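Local coordinates for protein shikimate kinase (Bacteroides thetaiotaomicron, PDB 3VAA) that probably uses ATP to phosphorylate the 3-hydroxyl group of shikimate, a step of the chorismate pathway that leads to the aromatic amino acids, at residues L41-A46 against V51-L56; A46-V51 against R192-L197; F64-T67 against T73-G76; L83-L88 against C107-M112; Y173-D178 against E187-R192. All blocks are in the same frame, centred on the assembly; numbering follows the deposited sequence.

Contact 1. Residues L41-A46 against V51-L56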
# COMPACT_ATOMS: atom_id res chain seq x y z
N LEU A 41 6.70 5.38 4.31
CA LEU A 41 6.14 5.53 5.64
C LEU A 41 6.20 4.22 6.40
O LEU A 41 6.52 4.21 7.59
CB LEU A 41 4.69 6.03 5.54
CG LEU A 41 4.02 6.21 6.90
CD1 LEU A 41 4.80 7.16 7.80
CD2 LEU A 41 2.60 6.74 6.70
N GLY A 42 5.91 3.13 5.71
CA GLY A 42 5.91 1.80 6.32
C GLY A 42 7.22 1.44 6.95
O GLY A 42 7.26 1.04 8.11
N LYS A 43 8.31 1.57 6.19
CA LYS A 43 9.66 1.28 6.71
C LYS A 43 10.04 2.19 7.87
O LYS A 43 10.63 1.73 8.84
CB LYS A 43 10.71 1.35 5.60
CG LYS A 43 10.61 0.21 4.61
CD LYS A 43 11.72 0.21 3.58
CE LYS A 43 11.61 -1.01 2.67
NZ LYS A 43 12.80 -1.15 1.76
N ALA A 44 9.68 3.47 7.78
CA ALA A 44 10.00 4.42 8.84
C ALA A 44 9.16 4.15 10.09
O ALA A 44 9.65 4.29 11.22
CB ALA A 44 9.80 5.87 8.36
N PHE A 45 7.91 3.74 9.88
CA PHE A 45 7.00 3.43 10.98
C PHE A 45 7.49 2.18 11.69
O PHE A 45 7.58 2.15 12.92
CB PHE A 45 5.56 3.23 10.46
CG PHE A 45 4.50 3.25 11.55
CD1 PHE A 45 4.42 4.31 12.44
CD2 PHE A 45 3.54 2.25 11.63
CE1 PHE A 45 3.44 4.34 13.45
CE2 PHE A 45 2.55 2.29 12.63
CZ PHE A 45 2.51 3.35 13.53
N ALA A 46 7.85 1.15 10.92
CA ALA A 46 8.34 -0.11 11.49
C ALA A 46 9.61 0.13 12.30
O ALA A 46 9.75 -0.38 13.41
CB ALA A 46 8.58 -1.15 10.40
N VAL A 51 9.85 -3.03 14.78
CA VAL A 51 9.28 -4.29 14.28
C VAL A 51 9.67 -4.38 12.81
O VAL A 51 9.99 -3.36 12.19
CB VAL A 51 7.75 -4.35 14.43
CG1 VAL A 51 7.33 -4.25 15.89
CG2 VAL A 51 7.09 -3.27 13.60
N PRO A 52 9.66 -5.59 12.24
CA PRO A 52 10.02 -5.70 10.83
C PRO A 52 8.94 -5.16 9.90
O PRO A 52 7.78 -5.11 10.28
CB PRO A 52 10.18 -7.21 10.61
CG PRO A 52 9.55 -7.86 11.77
CD PRO A 52 9.61 -6.90 12.90
N PHE A 53 9.35 -4.76 8.70
CA PHE A 53 8.44 -4.29 7.66
C PHE A 53 8.38 -5.34 6.57
O PHE A 53 9.43 -5.85 6.14
CB PHE A 53 8.94 -2.98 7.06
CG PHE A 53 8.23 -2.57 5.81
CD1 PHE A 53 7.01 -1.92 5.88
CD2 PHE A 53 8.80 -2.79 4.56
CE1 PHE A 53 6.35 -1.54 4.74
CE2 PHE A 53 8.13 -2.41 3.40
CZ PHE A 53 6.92 -1.78 3.49
N ILE A 54 7.17 -5.70 6.17
CA ILE A 54 6.95 -6.69 5.12
C ILE A 54 6.10 -6.08 3.98
O ILE A 54 5.00 -5.60 4.22
CB ILE A 54 6.22 -7.94 5.67
CG1 ILE A 54 7.06 -8.61 6.76
CG2 ILE A 54 5.91 -8.95 4.53
CD1 ILE A 54 6.42 -9.84 7.35
N ASP A 55 6.63 -6.10 2.76
CA ASP A 55 5.89 -5.67 1.56
C ASP A 55 5.27 -6.96 1.00
O ASP A 55 5.97 -7.91 0.68
CB ASP A 55 6.86 -5.04 0.57
CG ASP A 55 6.22 -4.66 -0.76
OD1 ASP A 55 5.10 -5.08 -1.07
OD2 ASP A 55 6.87 -3.92 -1.51
N LEU A 56 3.95 -7.01 0.91
CA LEU A 56 3.29 -8.23 0.43
C LEU A 56 3.77 -8.69 -0.95
O LEU A 56 3.92 -9.88 -1.18
CB LEU A 56 1.77 -8.05 0.43
CG LEU A 56 0.91 -9.29 0.08
CD1 LEU A 56 1.30 -10.47 0.93
CD2 LEU A 56 -0.59 -8.94 0.25
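Over one face of the Phe53 ring lies the aliphatic part of Lys43: its CG makes a CH-pi contact, 3.9 Å from the ring centroid and 25° off the normal, offset toward the rim. The lysine runs on across the ring at about a right angle, with Lys43 CE still 3.8 Å from Phe53 CE2. The backbone of Gly42 comes in obliquely on the CD1 side, its C atom 3.5 Å from Phe53 CD1. Glycine suits this position because the main chain itself, with no side chain intervening, meets the ring. Phe53 reaches the helix because its CG stands anti to its own backbone N (chi1 168°). At the root of the ring the small Ala46 fits close, its CB 3.8 Å from Phe53 CB and 4.1 Å from Val51 CG2. A single backbone bond joins the segments: Val51 N gives a nearly straight hydrogen bond to Ala46 O, 3.0 Å long with an N-H...O angle of 166°, the donor tilted from the carbonyl plane. Ala46 and Val51 both also touch Val98 of the adjoining strand 97-100. Helix 38-49 thus runs back antiparallel to the edge strand 53-55 and packs on it, as in the first beta-alpha-beta unit of P-loop kinases, in which this helix follows a Walker A loop; here that loop is predicted to bind ATP.

Contact 2. Residues A46-V51 against R192-L197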
# COMPACT_ATOMS: atom_id res chain seq x y z
N ALA A 46 7.85 1.15 10.92
CA ALA A 46 8.34 -0.11 11.49
C ALA A 46 9.61 0.13 12.30
O ALA A 46 9.75 -0.38 13.41
CB ALA A 46 8.58 -1.15 10.40
N ARG A 47 10.53 0.91 11.73
CA ARG A 47 11.76 1.28 12.43
C ARG A 47 11.45 1.92 13.78
O ARG A 47 12.05 1.56 14.81
CB ARG A 47 12.66 2.19 11.56
CG ARG A 47 13.59 1.43 10.60
CD ARG A 47 14.65 2.32 9.88
NE ARG A 47 14.10 2.96 8.68
CZ ARG A 47 13.70 4.24 8.56
NH1 ARG A 47 13.21 4.66 7.40
NH2 ARG A 47 13.80 5.09 9.58
N LYS A 48 10.51 2.86 13.78
CA LYS A 48 10.07 3.57 14.99
C LYS A 48 9.51 2.59 16.04
O LYS A 48 9.81 2.72 17.23
CB LYS A 48 8.97 4.59 14.62
CG LYS A 48 8.58 5.55 15.74
CD LYS A 48 9.72 6.50 16.06
CE LYS A 48 9.29 7.61 17.00
NZ LYS A 48 10.39 8.58 17.20
N LEU A 49 8.69 1.64 15.58
CA LEU A 49 8.10 0.64 16.47
C LEU A 49 9.07 -0.51 16.79
O LEU A 49 8.79 -1.34 17.64
CB LEU A 49 6.82 0.05 15.84
CG LEU A 49 5.64 0.98 15.59
CD1 LEU A 49 4.49 0.21 14.96
CD2 LEU A 49 5.19 1.63 16.88
N ASN A 50 10.19 -0.55 16.08
CA ASN A 50 11.19 -1.60 16.21
C ASN A 50 10.60 -2.98 15.87
O ASN A 50 10.80 -3.96 16.59
CB ASN A 50 11.85 -1.59 17.61
CG ASN A 50 13.17 -2.34 17.63
OD1 ASN A 50 13.64 -2.75 18.69
ND2 ASN A 50 13.76 -2.54 16.46
N VAL A 51 9.85 -3.03 14.78
CA VAL A 51 9.28 -4.29 14.28
C VAL A 51 9.67 -4.38 12.81
O VAL A 51 9.99 -3.36 12.19
CB VAL A 51 7.75 -4.35 14.43
CG1 VAL A 51 7.33 -4.25 15.89
CG2 VAL A 51 7.09 -3.27 13.60
N ARG A 192 2.62 11.31 13.97
CA ARG A 192 1.19 11.52 13.87
C ARG A 192 0.46 10.18 13.70
O ARG A 192 -0.63 9.96 14.27
CB ARG A 192 0.90 12.40 12.67
CG ARG A 192 -0.53 12.91 12.59
CD ARG A 192 -0.70 13.90 11.44
NE ARG A 192 0.41 14.86 11.39
CZ ARG A 192 1.41 14.84 10.50
NH1 ARG A 192 1.45 13.95 9.52
NH2 ARG A 192 2.38 15.76 10.57
N LEU A 193 1.05 9.29 12.92
CA LEU A 193 0.45 7.98 12.70
C LEU A 193 0.46 7.15 13.99
O LEU A 193 -0.53 6.47 14.32
CB LEU A 193 1.18 7.24 11.59
CG LEU A 193 0.54 5.91 11.20
CD1 LEU A 193 -0.92 6.14 10.74
CD2 LEU A 193 1.37 5.25 10.11
N GLN A 194 1.57 7.22 14.70
CA GLN A 194 1.72 6.54 15.96
C GLN A 194 0.66 7.04 16.95
O GLN A 194 0.08 6.25 17.71
CB GLN A 194 3.14 6.76 16.50
CG GLN A 194 3.53 5.91 17.68
CD GLN A 194 5.02 6.02 18.00
OE1 GLN A 194 5.73 6.88 17.47
NE2 GLN A 194 5.49 5.14 18.88
N GLU A 195 0.37 8.34 16.93
CA GLU A 195 -0.63 8.91 17.81
C GLU A 195 -2.03 8.44 17.40
O GLU A 195 -2.83 8.02 18.26
CB GLU A 195 -0.53 10.44 17.82
CG GLU A 195 -1.43 11.13 18.86
CD GLU A 195 -1.17 12.64 18.97
OE1 GLU A 195 -0.16 13.12 18.40
OE2 GLU A 195 -1.96 13.34 19.63
N LEU A 196 -2.33 8.50 16.11
CA LEU A 196 -3.63 8.09 15.57
C LEU A 196 -3.95 6.63 15.92
O LEU A 196 -5.08 6.31 16.29
CB LEU A 196 -3.67 8.27 14.04
CG LEU A 196 -4.99 7.95 13.32
CD1 LEU A 196 -6.12 8.90 13.74
CD2 LEU A 196 -4.79 7.97 11.78
N LEU A 197 -2.95 5.76 15.81
CA LEU A 197 -3.13 4.34 16.12
C LEU A 197 -3.04 4.00 17.60
O LEU A 197 -3.20 2.84 17.98
CB LEU A 197 -2.12 3.49 15.33
CG LEU A 197 -2.53 3.10 13.92
CD1 LEU A 197 -3.15 4.26 13.15
CD2 LEU A 197 -1.34 2.48 13.17
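In the last turn of helix 38-49, which ends in a Schellman motif, Lys48 and Leu49 receive the side chain of Gln194, which reaches across from the last turns of helix 183-196. The meeting is one of van der Waals contact at the surface. Gln194 is fully extended, with CG anti to the backbone N (chi1 -170°), and this length carries its amide across the distance between the helices, where the nearest CA atoms, those of Leu49 and Gln194, are 8.7 Å apart. Its two amide atoms meet different neighbours. Gln194 OE1 rests on the methylene groups of Lys48, 3.6 Å from Lys48 CG and 3.7 Å from Lys48 CE, while Gln194 NE2 lies 4.1 Å from the methyl Leu49 CD2. The lysine chain bends at chi2 (68°) and crosses the glutamine at about a right angle, so that its apolar length faces the amide oxygen. Its ammonium group is used elsewhere, in a salt bridge to Glu187, about two turns before Gln194. In the Schellman motif Asn50, with its positive phi, is the C-prime residue, and the bond from Val51 N to Ala46 O is joined by a weak one, 3.1 Å, from Asn50 N to Arg47 O. Asparagine tolerates such a left-handed backbone conformation better than most residues. Leucine suits position 49, since its apolar branch can lie against both Val26 and the amide of Gln194. Gln194 NE2 donates a hydrogen bond to the terminal carboxylate of Leu199, and the glutamine side chain touches Phe45 as well.

Contact 3. Residues F64-T67 against T73-G76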
# COMPACT_ATOMS: atom_id res chain seq x y z
N PHE A 64 6.89 -17.77 -4.39
CA PHE A 64 6.71 -18.42 -5.67
C PHE A 64 7.95 -18.46 -6.54
O PHE A 64 7.96 -19.14 -7.56
CB PHE A 64 5.53 -17.77 -6.40
CG PHE A 64 4.21 -18.06 -5.75
CD1 PHE A 64 3.47 -19.17 -6.13
CD2 PHE A 64 3.74 -17.27 -4.72
CE1 PHE A 64 2.27 -19.46 -5.53
CE2 PHE A 64 2.54 -17.56 -4.11
CZ PHE A 64 1.80 -18.64 -4.51
N HIS A 65 9.01 -17.78 -6.10
CA HIS A 65 10.27 -17.68 -6.87
C HIS A 65 9.98 -17.21 -8.30
O HIS A 65 10.60 -17.66 -9.27
CB HIS A 65 11.04 -19.00 -6.83
CG HIS A 65 11.38 -19.45 -5.44
ND1 HIS A 65 10.65 -20.40 -4.77
CD2 HIS A 65 12.34 -19.02 -4.59
CE1 HIS A 65 11.17 -20.57 -3.56
NE2 HIS A 65 12.19 -19.74 -3.42
N LYS A 66 9.05 -16.27 -8.38
CA LYS A 66 8.61 -15.66 -9.60
C LYS A 66 8.25 -14.24 -9.24
O LYS A 66 7.75 -14.01 -8.14
CB LYS A 66 7.38 -16.35 -10.18
CG LYS A 66 7.67 -17.70 -10.85
CD LYS A 66 6.39 -18.47 -11.14
CE LYS A 66 6.69 -19.84 -11.76
NZ LYS A 66 5.47 -20.70 -11.74
N THR A 67 8.50 -13.30 -10.14
CA THR A 67 8.12 -11.91 -9.88
C THR A 67 6.62 -11.78 -10.01
O THR A 67 5.96 -12.65 -10.57
CB THR A 67 8.78 -10.95 -10.85
OG1 THR A 67 8.29 -11.19 -12.18
CG2 THR A 67 10.30 -11.12 -10.83
N THR A 73 1.26 -12.79 -15.76
CA THR A 73 1.26 -13.34 -17.11
C THR A 73 0.95 -14.84 -17.10
O THR A 73 0.20 -15.32 -17.94
CB THR A 73 2.61 -13.11 -17.82
OG1 THR A 73 2.83 -11.70 -17.98
CG2 THR A 73 2.62 -13.77 -19.21
N GLU A 74 1.54 -15.56 -16.16
CA GLU A 74 1.34 -17.01 -16.05
C GLU A 74 -0.08 -17.38 -15.55
O GLU A 74 -0.72 -18.27 -16.11
CB GLU A 74 2.38 -17.61 -15.10
CG GLU A 74 2.27 -19.12 -14.91
CD GLU A 74 3.07 -19.65 -13.72
OE1 GLU A 74 3.60 -18.85 -12.93
OE2 GLU A 74 3.14 -20.89 -13.57
N ARG A 75 -0.56 -16.69 -14.53
CA ARG A 75 -1.85 -17.02 -13.89
C ARG A 75 -3.05 -16.17 -14.32
O ARG A 75 -4.20 -16.56 -14.10
CB ARG A 75 -1.73 -16.86 -12.36
CG ARG A 75 -0.51 -17.49 -11.66
CD ARG A 75 -0.45 -18.97 -11.78
NE ARG A 75 0.55 -19.57 -10.88
CZ ARG A 75 0.32 -19.96 -9.63
NH1 ARG A 75 -0.88 -19.80 -9.06
NH2 ARG A 75 1.29 -20.51 -8.91
N GLY A 76 -2.80 -15.00 -14.89
CA GLY A 76 -3.86 -14.07 -15.25
C GLY A 76 -4.30 -13.25 -14.05
O GLY A 76 -3.91 -13.54 -12.90
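The ionic part of this contact is the salt bridge between Lys66 and Glu74. Lys66 NZ donates to Glu74 OE1 at 2.9 Å, meeting that oxygen on its syn side and 19° out of the carboxylate plane, and makes a second, weak bond to Glu74 OE2 at 3.0 Å. Both chains are extended beyond CG and cross at about a right angle, the long reach needed where the nearest CA atoms, of Lys66 and Glu74, are 9.8 Å apart. Arg75 joins the network through a long ion pair, its NE 3.7 Å from Glu74 OE1.

Packing makes up the rest. Arg75 bends at chi2 (-63°), bringing its NH2 to 3.7 Å from Phe64 CE1; guanidinium and ring planes stand 81° apart, and the approach to the ring is oblique. Phenylalanine suits the place because its ring packs on Leu83 and Met87 of helix 68-91 while also meeting Arg75.

Two cations share one carboxylate here: that of Glu74 probably stabilises both, Lys66 through its direct bonds and Arg75 through its long pair. A salt bridge and a ring contact thus join the loop between helices 56-64 and 68-91 to the first turns of the latter, at the surface.

Contact 4. Residues L83-L88 against C107-M112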
# COMPACT_ATOMS: atom_id res chain seq x y z
N LEU A 83 -3.82 -15.76 -5.49
CA LEU A 83 -2.58 -16.01 -4.77
C LEU A 83 -2.25 -14.86 -3.82
O LEU A 83 -1.75 -15.09 -2.71
CB LEU A 83 -1.43 -16.30 -5.73
CG LEU A 83 -0.68 -15.33 -6.55
CD1 LEU A 83 0.35 -14.56 -5.72
CD2 LEU A 83 0.03 -16.20 -7.60
N GLU A 84 -2.55 -13.62 -4.22
CA GLU A 84 -2.33 -12.47 -3.36
C GLU A 84 -3.18 -12.58 -2.08
O GLU A 84 -2.70 -12.34 -0.97
CB GLU A 84 -2.66 -11.19 -4.11
CG GLU A 84 -2.55 -9.91 -3.30
CD GLU A 84 -2.89 -8.70 -4.11
OE1 GLU A 84 -4.01 -8.66 -4.70
OE2 GLU A 84 -2.02 -7.77 -4.18
N ARG A 85 -4.45 -12.95 -2.24
CA ARG A 85 -5.32 -13.18 -1.11
C ARG A 85 -4.75 -14.25 -0.18
O ARG A 85 -4.71 -14.09 1.03
CB ARG A 85 -6.70 -13.62 -1.64
CG ARG A 85 -7.75 -13.96 -0.60
CD ARG A 85 -7.65 -15.41 -0.14
NE ARG A 85 -8.76 -15.76 0.77
CZ ARG A 85 -8.72 -16.76 1.65
NH1 ARG A 85 -7.64 -17.53 1.78
NH2 ARG A 85 -9.76 -16.97 2.43
N ASN A 86 -4.30 -15.35 -0.75
CA ASN A 86 -3.73 -16.41 0.06
C ASN A 86 -2.47 -15.97 0.81
O ASN A 86 -2.28 -16.31 1.97
CB ASN A 86 -3.45 -17.65 -0.80
CG ASN A 86 -4.71 -18.30 -1.30
OD1 ASN A 86 -5.76 -18.22 -0.64
ND2 ASN A 86 -4.61 -19.03 -2.42
N MET A 87 -1.62 -15.16 0.17
CA MET A 87 -0.43 -14.68 0.83
C MET A 87 -0.77 -13.63 1.91
O MET A 87 -0.11 -13.58 2.96
CB MET A 87 0.58 -14.16 -0.19
CG MET A 87 1.19 -15.24 -1.09
SD MET A 87 1.86 -16.67 -0.21
CE MET A 87 0.44 -17.82 -0.18
N LEU A 88 -1.79 -12.82 1.66
CA LEU A 88 -2.30 -11.88 2.67
C LEU A 88 -2.69 -12.68 3.93
O LEU A 88 -2.36 -12.28 5.05
CB LEU A 88 -3.50 -11.11 2.15
CG LEU A 88 -4.21 -10.17 3.13
CD1 LEU A 88 -3.22 -9.11 3.66
CD2 LEU A 88 -5.43 -9.49 2.46
N CYS A 107 -9.27 -4.41 -3.18
CA CYS A 107 -10.43 -4.51 -4.04
C CYS A 107 -11.00 -5.90 -4.24
O CYS A 107 -12.04 -6.04 -4.89
CB CYS A 107 -10.09 -3.98 -5.43
SG CYS A 107 -9.49 -2.30 -5.41
N PHE A 108 -10.34 -6.92 -3.73
CA PHE A 108 -10.73 -8.30 -4.02
C PHE A 108 -11.07 -9.11 -2.79
O PHE A 108 -10.64 -8.79 -1.67
CB PHE A 108 -9.61 -8.95 -4.81
CG PHE A 108 -9.34 -8.26 -6.10
CD1 PHE A 108 -10.15 -8.48 -7.21
CD2 PHE A 108 -8.32 -7.34 -6.19
CE1 PHE A 108 -9.91 -7.82 -8.40
CE2 PHE A 108 -8.09 -6.66 -7.38
CZ PHE A 108 -8.88 -6.89 -8.47
N TYR A 109 -11.83 -10.19 -3.03
CA TYR A 109 -12.27 -11.10 -1.96
C TYR A 109 -12.84 -10.28 -0.80
O TYR A 109 -13.54 -9.29 -1.04
CB TYR A 109 -11.11 -12.02 -1.55
CG TYR A 109 -10.69 -12.94 -2.68
CD1 TYR A 109 -11.34 -14.16 -2.89
CD2 TYR A 109 -9.66 -12.60 -3.54
CE1 TYR A 109 -10.98 -14.99 -3.94
CE2 TYR A 109 -9.31 -13.42 -4.61
CZ TYR A 109 -9.96 -14.62 -4.79
OH TYR A 109 -9.61 -15.44 -5.82
N ASP A 110 -12.58 -10.71 0.44
CA ASP A 110 -12.94 -9.91 1.62
C ASP A 110 -11.64 -9.32 2.21
O ASP A 110 -11.53 -9.11 3.42
CB ASP A 110 -13.61 -10.79 2.69
CG ASP A 110 -12.72 -11.96 3.15
OD1 ASP A 110 -11.74 -12.30 2.43
OD2 ASP A 110 -13.03 -12.54 4.22
N ASN A 111 -10.68 -9.03 1.34
CA ASN A 111 -9.34 -8.59 1.81
C ASN A 111 -9.36 -7.41 2.78
O ASN A 111 -8.64 -7.43 3.77
CB ASN A 111 -8.45 -8.26 0.62
CG ASN A 111 -7.98 -9.50 -0.17
OD1 ASN A 111 -8.23 -10.65 0.20
ND2 ASN A 111 -7.29 -9.24 -1.29
N MET A 112 -10.17 -6.39 2.49
CA MET A 112 -10.21 -5.21 3.36
C MET A 112 -10.86 -5.57 4.68
O MET A 112 -10.35 -5.21 5.74
CB MET A 112 -10.92 -4.03 2.70
CG MET A 112 -10.88 -2.72 3.55
SD MET A 112 -9.21 -2.16 3.98
CE MET A 112 -8.63 -2.47 2.44
O HOH W 1 -6.29 -10.23 -3.79
O HOH W 2 -11.35 -14.72 1.27
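Arg85 passes its aliphatic chain over one face of the Tyr109 ring, a CH-pi contact in which Arg85 CG stands 4.1 Å from the ring centroid. Two torsions shape it: CG is anti to the backbone N (chi1 178°), pointing the chain at the turn, and a bend at chi2 (-86°) then turns the guanidinium away from the ring, toward Asn86 and a water. There Arg85 NH1 donates to Asn86 OD1 on its own helix, and Arg85 NE gives a 2.8 Å bond to the water, which lies in the guanidinium plane and donates to Asp110 OD1 at 2.7 Å, linking the opposite charges. Tyr109 is at the i+1 position of a type II' turn from Phe108 to Asn111, where positive phi is required.

Asn111 CG, anti to the carbonyl carbon (chi1 -72°), brings the amide to the helix. Its OD1 is 3.4 Å from Arg85 CG. Asparagine suits the place because its buried ND2 can donate both to Ala105 O and, at 2.9 Å, to a second water that donates to Glu84 OE1, while CB and CG lie against Leu88 CD2. Glu84 also pairs with Arg81, a predicted substrate-binding residue that it may help position. Tyr109 N hydrogen-bonds a glycerol, probably from the crystallisation liquor. The contact joins helix 68-91 to the turn leading into helix 111-118, while Leu83 and Met87 pack on helix 56-64.

Contact 5. Residues Y173-D178 against E187-R192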
# COMPACT_ATOMS: atom_id res chain seq x y z
N TYR A 173 -8.54 3.23 9.73
CA TYR A 173 -7.86 4.50 9.88
C TYR A 173 -7.55 5.14 8.54
O TYR A 173 -7.11 4.45 7.62
CB TYR A 173 -6.53 4.32 10.62
CG TYR A 173 -6.64 3.71 11.98
CD1 TYR A 173 -6.97 4.49 13.09
CD2 TYR A 173 -6.39 2.35 12.18
CE1 TYR A 173 -7.06 3.92 14.35
CE2 TYR A 173 -6.47 1.79 13.44
CZ TYR A 173 -6.81 2.58 14.52
OH TYR A 173 -6.88 2.02 15.77
N ILE A 174 -7.79 6.45 8.43
CA ILE A 174 -7.49 7.19 7.21
C ILE A 174 -6.46 8.26 7.61
O ILE A 174 -6.72 9.11 8.47
CB ILE A 174 -8.74 7.78 6.53
CG1 ILE A 174 -9.72 6.65 6.13
CG2 ILE A 174 -8.36 8.58 5.27
CD1 ILE A 174 -10.98 7.13 5.41
N PHE A 175 -5.30 8.20 6.98
CA PHE A 175 -4.18 9.06 7.29
C PHE A 175 -3.71 9.84 6.07
O PHE A 175 -3.50 9.28 5.01
CB PHE A 175 -3.03 8.19 7.83
CG PHE A 175 -1.79 8.96 8.22
CD1 PHE A 175 -1.73 9.62 9.45
CD2 PHE A 175 -0.66 8.95 7.42
CE1 PHE A 175 -0.58 10.30 9.83
CE2 PHE A 175 0.49 9.62 7.81
CZ PHE A 175 0.52 10.30 9.02
N ASN A 176 -3.55 11.14 6.24
CA ASN A 176 -3.04 11.98 5.15
C ASN A 176 -1.53 11.79 5.03
O ASN A 176 -0.76 12.10 5.95
CB ASN A 176 -3.43 13.45 5.37
CG ASN A 176 -2.87 14.38 4.31
OD1 ASN A 176 -1.69 14.30 3.97
ND2 ASN A 176 -3.71 15.30 3.81
N ALA A 177 -1.12 11.25 3.88
CA ALA A 177 0.27 10.93 3.63
C ALA A 177 0.88 11.86 2.57
O ALA A 177 1.82 11.48 1.88
CB ALA A 177 0.37 9.45 3.21
N ASP A 178 0.34 13.08 2.47
CA ASP A 178 0.82 14.08 1.49
C ASP A 178 2.26 14.49 1.72
O ASP A 178 2.95 14.85 0.76
CB ASP A 178 0.01 15.38 1.56
CG ASP A 178 -1.40 15.25 1.00
OD1 ASP A 178 -1.66 14.31 0.23
OD2 ASP A 178 -2.25 16.13 1.32
N GLU A 187 9.49 11.85 9.67
CA GLU A 187 9.47 11.72 11.13
C GLU A 187 8.17 12.27 11.72
O GLU A 187 7.61 11.68 12.64
CB GLU A 187 10.67 12.44 11.77
CG GLU A 187 10.68 12.47 13.32
CD GLU A 187 10.71 11.08 13.95
OE1 GLU A 187 11.09 10.11 13.26
OE2 GLU A 187 10.36 10.96 15.14
N SER A 188 7.70 13.41 11.19
CA SER A 188 6.47 14.03 11.65
C SER A 188 5.27 13.11 11.38
O SER A 188 4.38 12.95 12.24
CB SER A 188 6.26 15.35 10.92
OG SER A 188 5.10 15.97 11.40
N SER A 189 5.26 12.53 10.19
CA SER A 189 4.19 11.63 9.79
C SER A 189 4.18 10.39 10.65
O SER A 189 3.12 9.95 11.10
CB SER A 189 4.32 11.27 8.31
OG SER A 189 4.08 12.42 7.52
N VAL A 190 5.36 9.82 10.88
CA VAL A 190 5.48 8.66 11.76
C VAL A 190 4.88 8.96 13.14
O VAL A 190 4.13 8.14 13.68
CB VAL A 190 6.95 8.24 11.91
CG1 VAL A 190 7.13 7.34 13.11
CG2 VAL A 190 7.44 7.59 10.61
N GLN A 191 5.19 10.14 13.69
CA GLN A 191 4.67 10.53 15.00
C GLN A 191 3.16 10.70 15.02
O GLN A 191 2.49 10.29 15.96
CB GLN A 191 5.35 11.84 15.48
CG GLN A 191 6.87 11.70 15.71
CD GLN A 191 7.55 13.03 16.04
OE1 GLN A 191 6.90 14.07 16.12
NE2 GLN A 191 8.87 12.99 16.21
N ARG A 192 2.62 11.31 13.97
CA ARG A 192 1.19 11.52 13.87
C ARG A 192 0.46 10.18 13.70
O ARG A 192 -0.63 9.96 14.27
CB ARG A 192 0.90 12.40 12.67
CG ARG A 192 -0.53 12.91 12.59
CD ARG A 192 -0.70 13.90 11.44
NE ARG A 192 0.41 14.86 11.39
CZ ARG A 192 1.41 14.84 10.50
NH1 ARG A 192 1.45 13.95 9.52
NH2 ARG A 192 2.38 15.76 10.57
O HOH W 3 -1.15 13.45 8.40
O HOH W 4 2.08 12.69 5.90
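The edge strand 173-176 is covered by the C-terminal helix 183-196 through Phe175, whose ring end is received by Ser189 and Arg192. CG anti to the backbone N (chi1 -179°) carries the ring out to the helix, and its rim enters between the two residues. Ser189 CA and Arg192 CB lie at the ring edge, in its plane, the latter 3.8 Å from Phe175 CE1. Phe175 CZ is 3.3 Å from Ser189 O, which approaches obliquely. The short serine sets its CB beside the ring, 4.0 Å from Phe175 CZ, while its hydroxyl serves polar partners. Arg192 bends at chi3 (-44°) and folds back; its guanidinium plane is 19° from that of the ring, but NH1 comes in obliquely, 3.8 Å from Phe175 CZ.

Two waters link the polar parts. One lies over a face of the Phe175 ring, donates to Asn176 O at 2.8 Å and accepts a weak bond from Arg192 NH1. The other joins Asn176 O to Ser189 OG, 2.6 Å from the hydroxyl, whose single proton Gln185 O and Glu179 O, both within hydrogen-bonding reach, have to share. At the end of the strand, Asn176 OD1 accepts from Asp178 N in an Asx turn. Within the sheet Phe175 pairs with strand 120-125, and its ring also touches Leu41 of helix 38-49 and Leu193, so strand, C-terminal helix and the helix after the P-loop meet round it.

The five contacts fall into two groups about the five-stranded parallel sheet. Contacts 1, 2 and 5 cluster, their centres 10 to 14 Å apart: contacts 1 and 2 share helix 38-49, contacts 2 and 5 share helix 183-196, and contacts 1 and 5 reach the two outermost strands, 53-55 and 173-176. Contacts 3 and 4, 16 Å apart, share helix 68-91; Leu56 packing on Met87 and Leu88 connects contact 1 with contact 4. Along the chain, contacts 1, 3, 4 and 5 follow in series. Contact 2 alternates its segments with those of contact 1 and encloses the other three, bringing the C-terminal helix back to the one after the predicted ATP-binding loop.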